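Local coordinates for putative aminotransferase (Actinomadura melliaura, PDB 4ZWV), which probably acts as a pyridoxal 5'-phosphate-dependent sugar aminotransferase in the biosynthesis of the aminopentose of the indolocarbazole AT2433, at residues 6-11 with 318-323; 65-70 with 200-205. All blocks are in the same frame, centred on the assembly; numbering follows the deposited sequence. Where two conformers were deposited one is given.

Contact 1 of 2, residues 6-11 with 318-323; sequences PLFKVA and GLVSRR
Leu7 and Phe8 of the N-terminal loop meet Gly318 and Val320. The family belongs to the fold-type I pyridoxal phosphate enzymes. Here the loop before helix 16-26 packs on the loop that follows helix 303-312. No hydrogen bond crosses the contact. Phe8 offers its ring end to Val320, so that Val320 CG2 sits at the ring edge, near the ring plane, 4.2 Å from Phe8 CZ. Leu7 works beside it. Its CG lies anti to the backbone N (chi1 -175°), which carries the branch out toward Gly318. Leu7 CG also covers part of one face of the Phe8 ring, displaced toward the rim.

Val320 links this packing to the cofactor pocket. Its side chain is about 4 Å from that of His164, a pyridoxal 5'-phosphate binding residue. Leu7 also packs on Leu226 of the second subunit, and the Phe8 ring meets that of Tyr294. Gly318 pairs through its backbone with Ser349. Its backbone angles call for glycine, because a CB there would press against the carbonyl oxygen of the preceding residue. Leu7 CD2 comes 4.3 Å from Gly318 N.

Contact 2 of 2, residues 65-70 with 200-205; sequences LRLLDA and LTLPGD
Leu67 and Leu202 mark the nearest backbone approach between residues 65-70 and 200-205, with 10.5 Å between their CA atoms, so side chains must bridge the gap. The first segment runs on from helix 57-66, and Leu68 N bonds to Leu65 O (3.2 Å). The second segment continues from strand 198-201. This strand lies between strands 51-54 and 181-185 in the seven-stranded mixed sheet of the large domain, antiparallel to both.

Leu67 carries its side of the contact alone, and CD1 is the methyl that does the touching. Leu200 comes from the strand. With CG anti to its backbone N (chi1 171°), it extends CD2 toward Leu67. The two leucines reach toward each other tip to tip, with Leu67 CD1 4.1 Å from Leu200 CD2. Leu202, two residues further on, also points toward Leu67. Its CD1 is 4.5 Å from Leu67 CD1, a looser approach. One methyl therefore meets both Leu200 and Leu202.

Helix 205-214, with Gly204 at its N-cap, closes in on the same group. Leu67 packs on its Leu207 and Ala211, and Leu202 also touches Leu207. Arg210 of that helix donates to Leu67 O.

All three touching leucines are buried, and no hydrogen bond or charge pair crosses between the segments. The contact rests on dispersion and the exclusion of water. Such methyl packing has little directional demand, so the fit depends on shape, while polar bonds around it satisfy the backbone oxygens of Leu67 and Leu202.

How the contacts relate
Both contacts are apolar and neither has a hydrogen bond across it, but they sit in different places. Contact 2 is fully buried and joins the chain around the close of helix 57-66 to the chain around strand 198-201 of the large sheet. Contact 1 is only partly buried, joins two loops and lies beside the second subunit. They share no secondary structure element. Contact 1 brings an aromatic ring edge and a glycine backbone nitrogen into play, whereas contact 2 uses leucine methyls alone. Contact 1 also buries more surface, 131 Å² against 68 Å². Along the chain, contact 2 is nested within the span closed by contact 1. The two lie on opposite sides of the chain's centre, their nearest atoms about 17 Å apart.

Contact 1 of 2, residues 6-11 with 318-323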
loop_
_atom_site.group_PDB
_atom_site.type_symbol
_atom_site.label_atom_id
_atom_site.label_comp_id
_atom_site.label_asym_id
_atom_site.label_seq_id
_atom_site.Cartn_x
_atom_site.Cartn_y
_atom_site.Cartn_z
ATOM N N PRO A 6 20.831 16.258 11.530
ATOM C CA PRO A 6 19.691 16.043 10.632
ATOM C C PRO A 6 18.356 16.506 11.218
ATOM O O PRO A 6 18.187 16.566 12.438
ATOM C CB PRO A 6 19.696 14.520 10.428
ATOM C CG PRO A 6 20.241 13.991 11.719
ATOM C CD PRO A 6 21.243 15.015 12.211
ATOM N N LEU A 7 17.420 16.828 10.333
ATOM C CA LEU A 7 16.091 17.272 10.714
ATOM C C LEU A 7 15.230 16.081 11.128
ATOM O O LEU A 7 14.336 16.212 11.966
ATOM C CB LEU A 7 15.458 18.040 9.549
ATOM C CG LEU A 7 14.102 18.703 9.739
ATOM C CD1 LEU A 7 14.137 19.646 10.936
ATOM C CD2 LEU A 7 13.736 19.466 8.461
ATOM N N PHE A 8 15.524 14.924 10.529
ATOM C CA PHE A 8 14.809 13.671 10.776
ATOM C C PHE A 8 15.834 12.557 10.956
ATOM O O PHE A 8 16.930 12.627 10.402
ATOM C CB PHE A 8 13.876 13.292 9.609
ATOM C CG PHE A 8 13.105 14.447 9.019
ATOM C CD1 PHE A 8 11.926 14.882 9.603
ATOM C CD2 PHE A 8 13.538 15.063 7.853
ATOM C CE1 PHE A 8 11.208 15.929 9.047
ATOM C CE2 PHE A 8 12.827 16.110 7.296
ATOM C CZ PHE A 8 11.659 16.540 7.893
ATOM N N LYS A 9 15.481 11.517 11.703
ATOM C CA LYS A 9 16.383 10.377 11.866
ATOM C C LYS A 9 15.587 9.140 12.242
ATOM O O LYS A 9 14.596 9.228 12.966
ATOM C CB LYS A 9 17.454 10.683 12.925
ATOM C CG LYS A 9 18.570 9.653 13.013
ATOM C CD LYS A 9 19.694 10.154 13.914
ATOM C CE LYS A 9 20.749 9.096 14.151
ATOM N NZ LYS A 9 21.484 8.780 12.899
ATOM N N VAL A 10 16.010 7.985 11.738
ATOM C CA VAL A 10 15.318 6.737 12.037
ATOM C C VAL A 10 15.656 6.236 13.439
ATOM O O VAL A 10 16.825 6.180 13.817
ATOM C CB VAL A 10 15.677 5.644 11.012
ATOM C CG1 VAL A 10 14.959 4.347 11.353
ATOM C CG2 VAL A 10 15.315 6.091 9.610
ATOM N N ALA A 11 14.630 5.893 14.216
ATOM C CA ALA A 11 14.838 5.281 15.523
ATOM C C ALA A 11 14.518 3.787 15.462
ATOM O O ALA A 11 13.367 3.384 15.650
ATOM C CB ALA A 11 13.979 5.968 16.583
ATOM N N GLY A 318 14.678 23.441 7.135
ATOM C CA GLY A 318 13.884 23.791 5.972
ATOM C C GLY A 318 12.442 23.357 6.080
ATOM O O GLY A 318 11.857 23.385 7.159
ATOM N N LEU A 319 11.879 22.963 4.942
ATOM C CA LEU A 319 10.489 22.560 4.867
ATOM C C LEU A 319 10.349 21.049 4.967
ATOM O O LEU A 319 11.194 20.304 4.477
ATOM C CB LEU A 319 9.874 23.039 3.552
ATOM C CG LEU A 319 9.830 24.539 3.294
ATOM C CD1 LEU A 319 9.458 24.805 1.840
ATOM C CD2 LEU A 319 8.824 25.181 4.230
ATOM N N VAL A 320 9.263 20.605 5.587
ATOM C CA VAL A 320 8.893 19.203 5.572
ATOM C C VAL A 320 8.384 18.836 4.172
ATOM O O VAL A 320 8.695 17.770 3.643
ATOM C CB VAL A 320 7.827 18.904 6.656
ATOM C CG1 VAL A 320 7.341 17.459 6.559
ATOM C CG2 VAL A 320 8.388 19.202 8.043
ATOM N N SER A 321 7.579 19.724 3.597
ATOM C CA SER A 321 7.051 19.566 2.245
ATOM C C SER A 321 6.826 20.925 1.596
ATOM O O SER A 321 6.754 21.943 2.281
ATOM C CB SER A 321 5.726 18.791 2.254
ATOM O OG SER A 321 5.937 17.406 2.471
ATOM N N ARG A 322 6.701 20.931 0.275
ATOM C CA ARG A 322 6.188 22.101 -0.436
ATOM C C ARG A 322 4.690 22.228 -0.134
ATOM O O ARG A 322 3.993 21.214 -0.050
ATOM C CB ARG A 322 6.428 21.972 -1.942
ATOM C CG ARG A 322 5.973 23.167 -2.744
ATOM C CD ARG A 322 6.177 22.954 -4.244
ATOM N NE ARG A 322 5.882 24.179 -4.984
ATOM C CZ ARG A 322 6.147 24.368 -6.272
ATOM N NH1 ARG A 322 6.733 23.411 -6.976
ATOM N NH2 ARG A 322 5.827 25.518 -6.853
ATOM N N ARG A 323 4.186 23.449 0.044
ATOM C CA ARG A 323 2.736 23.610 0.197
ATOM C C ARG A 323 2.025 22.936 -0.985
ATOM O O ARG A 323 2.370 23.185 -2.148
ATOM C CB ARG A 323 2.347 25.095 0.320
ATOM C CG ARG A 323 2.811 25.990 -0.828
ATOM C CD ARG A 323 2.474 27.470 -0.559
ATOM N NE ARG A 323 1.045 27.745 -0.688
ATOM C CZ ARG A 323 0.509 28.939 -0.464
ATOM N NH1 ARG A 323 1.289 29.954 -0.092
ATOM N NH2 ARG A 323 -0.798 29.118 -0.600
#

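Contact 2 of 2, residues 65-70 with 200-205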
loop_
_atom_site.group_PDB
_atom_site.type_symbol
_atom_site.label_atom_id
_atom_site.label_comp_id
_atom_site.label_asym_id
_atom_site.label_seq_id
_atom_site.Cartn_x
_atom_site.Cartn_y
_atom_site.Cartn_z
ATOM N N LEU A 65 -11.197 7.213 4.425
ATOM C CA LEU A 65 -12.055 7.866 3.441
ATOM C C LEU A 65 -13.039 6.868 2.834
ATOM O O LEU A 65 -14.195 7.202 2.574
ATOM C CB LEU A 65 -11.207 8.527 2.353
ATOM C CG LEU A 65 -10.493 9.811 2.795
ATOM C CD1 LEU A 65 -9.397 10.150 1.788
ATOM C CD2 LEU A 65 -11.472 10.971 2.917
ATOM N N ARG A 66 -12.600 5.636 2.596
ATOM C CA ARG A 66 -13.520 4.652 2.022
ATOM C C ARG A 66 -14.640 4.298 2.995
ATOM O O ARG A 66 -15.745 3.952 2.568
ATOM C CB ARG A 66 -12.779 3.381 1.599
ATOM C CG ARG A 66 -11.802 3.580 0.455
ATOM C CD ARG A 66 -12.485 3.878 -0.878
ATOM N NE ARG A 66 -11.506 4.188 -1.924
ATOM C CZ ARG A 66 -11.795 4.371 -3.214
ATOM N NH1 ARG A 66 -10.817 4.647 -4.077
ATOM N NH2 ARG A 66 -13.043 4.258 -3.644
ATOM N N LEU A 67 -14.374 4.415 4.295
ATOM C CA LEU A 67 -15.382 4.062 5.299
ATOM C C LEU A 67 -16.516 5.086 5.424
ATOM O O LEU A 67 -17.536 4.819 6.063
ATOM C CB LEU A 67 -14.707 3.869 6.663
ATOM C CG LEU A 67 -13.806 2.625 6.753
ATOM C CD1 LEU A 67 -12.965 2.671 8.008
ATOM C CD2 LEU A 67 -14.645 1.355 6.741
ATOM N N LEU A 68 -16.349 6.243 4.793
ATOM C CA LEU A 68 -17.345 7.304 4.915
ATOM C C LEU A 68 -18.624 6.953 4.203
ATOM O O LEU A 68 -18.600 6.363 3.135
ATOM C CB LEU A 68 -16.807 8.626 4.383
ATOM C CG LEU A 68 -15.610 9.138 5.165
ATOM C CD1 LEU A 68 -15.202 10.488 4.617
ATOM C CD2 LEU A 68 -15.932 9.213 6.656
ATOM N N ASP A 69 -19.735 7.314 4.835
ATOM C CA ASP A 69 -21.061 7.160 4.258
ATOM C C ASP A 69 -21.602 8.530 3.878
ATOM O O ASP A 69 -22.082 9.286 4.726
ATOM C CB ASP A 69 -21.997 6.460 5.248
ATOM C CG ASP A 69 -23.419 6.358 4.739
ATOM O OD1 ASP A 69 -23.619 6.337 3.505
ATOM O OD2 ASP A 69 -24.341 6.303 5.581
ATOM N N ALA A 70 -21.503 8.855 2.595
ATOM C CA ALA A 70 -22.033 10.111 2.087
ATOM C C ALA A 70 -22.324 9.971 0.600
ATOM O O ALA A 70 -21.632 9.210 -0.092
ATOM C CB ALA A 70 -21.046 11.246 2.347
ATOM N N LEU A 200 -5.067 2.936 12.208
ATOM C CA LEU A 200 -6.348 3.628 12.122
ATOM C C LEU A 200 -7.122 3.356 13.395
ATOM O O LEU A 200 -7.337 2.192 13.752
ATOM C CB LEU A 200 -7.131 3.143 10.904
ATOM C CG LEU A 200 -8.577 3.619 10.800
ATOM C CD1 LEU A 200 -8.630 5.149 10.650
ATOM C CD2 LEU A 200 -9.219 2.943 9.600
ATOM N N THR A 201 -7.507 4.407 14.108
ATOM C CA THR A 201 -8.332 4.210 15.299
ATOM C C THR A 201 -9.742 4.673 14.988
ATOM O O THR A 201 -9.932 5.627 14.229
ATOM C CB THR A 201 -7.783 4.947 16.540
ATOM O OG1 THR A 201 -7.991 6.360 16.413
ATOM C CG2 THR A 201 -6.300 4.662 16.741
ATOM N N LEU A 202 -10.721 3.975 15.563
ATOM C CA LEU A 202 -12.131 4.237 15.294
ATOM C C LEU A 202 -12.859 4.641 16.558
ATOM O O LEU A 202 -12.551 4.151 17.644
ATOM C CB LEU A 202 -12.826 3.009 14.691
ATOM C CG LEU A 202 -12.352 2.459 13.343
ATOM C CD1 LEU A 202 -12.178 3.564 12.317
ATOM C CD2 LEU A 202 -11.060 1.644 13.497
ATOM N N PRO A 203 -13.859 5.519 16.413
ATOM C CA PRO A 203 -14.650 5.970 17.563
ATOM C C PRO A 203 -15.838 5.064 17.903
ATOM O O PRO A 203 -16.495 5.276 18.928
ATOM C CB PRO A 203 -15.136 7.349 17.114
ATOM C CG PRO A 203 -15.231 7.239 15.633
ATOM C CD PRO A 203 -14.084 6.352 15.218
ATOM N N GLY A 204 -16.121 4.078 17.063
ATOM C CA GLY A 204 -17.242 3.188 17.308
ATOM C C GLY A 204 -17.043 1.796 16.734
ATOM O O GLY A 204 -16.197 1.580 15.853
ATOM N N ASP A 205 -17.852 0.860 17.218
ATOM C CA ASP A 205 -17.709 -0.555 16.883
ATOM C C ASP A 205 -18.000 -0.882 15.422
ATOM O O ASP A 205 -17.309 -1.717 14.831
ATOM C CB ASP A 205 -18.613 -1.390 17.790
ATOM C CG ASP A 205 -18.064 -1.502 19.196
ATOM O OD1 ASP A 205 -16.874 -1.161 19.399
ATOM O OD2 ASP A 205 -18.820 -1.911 20.101
#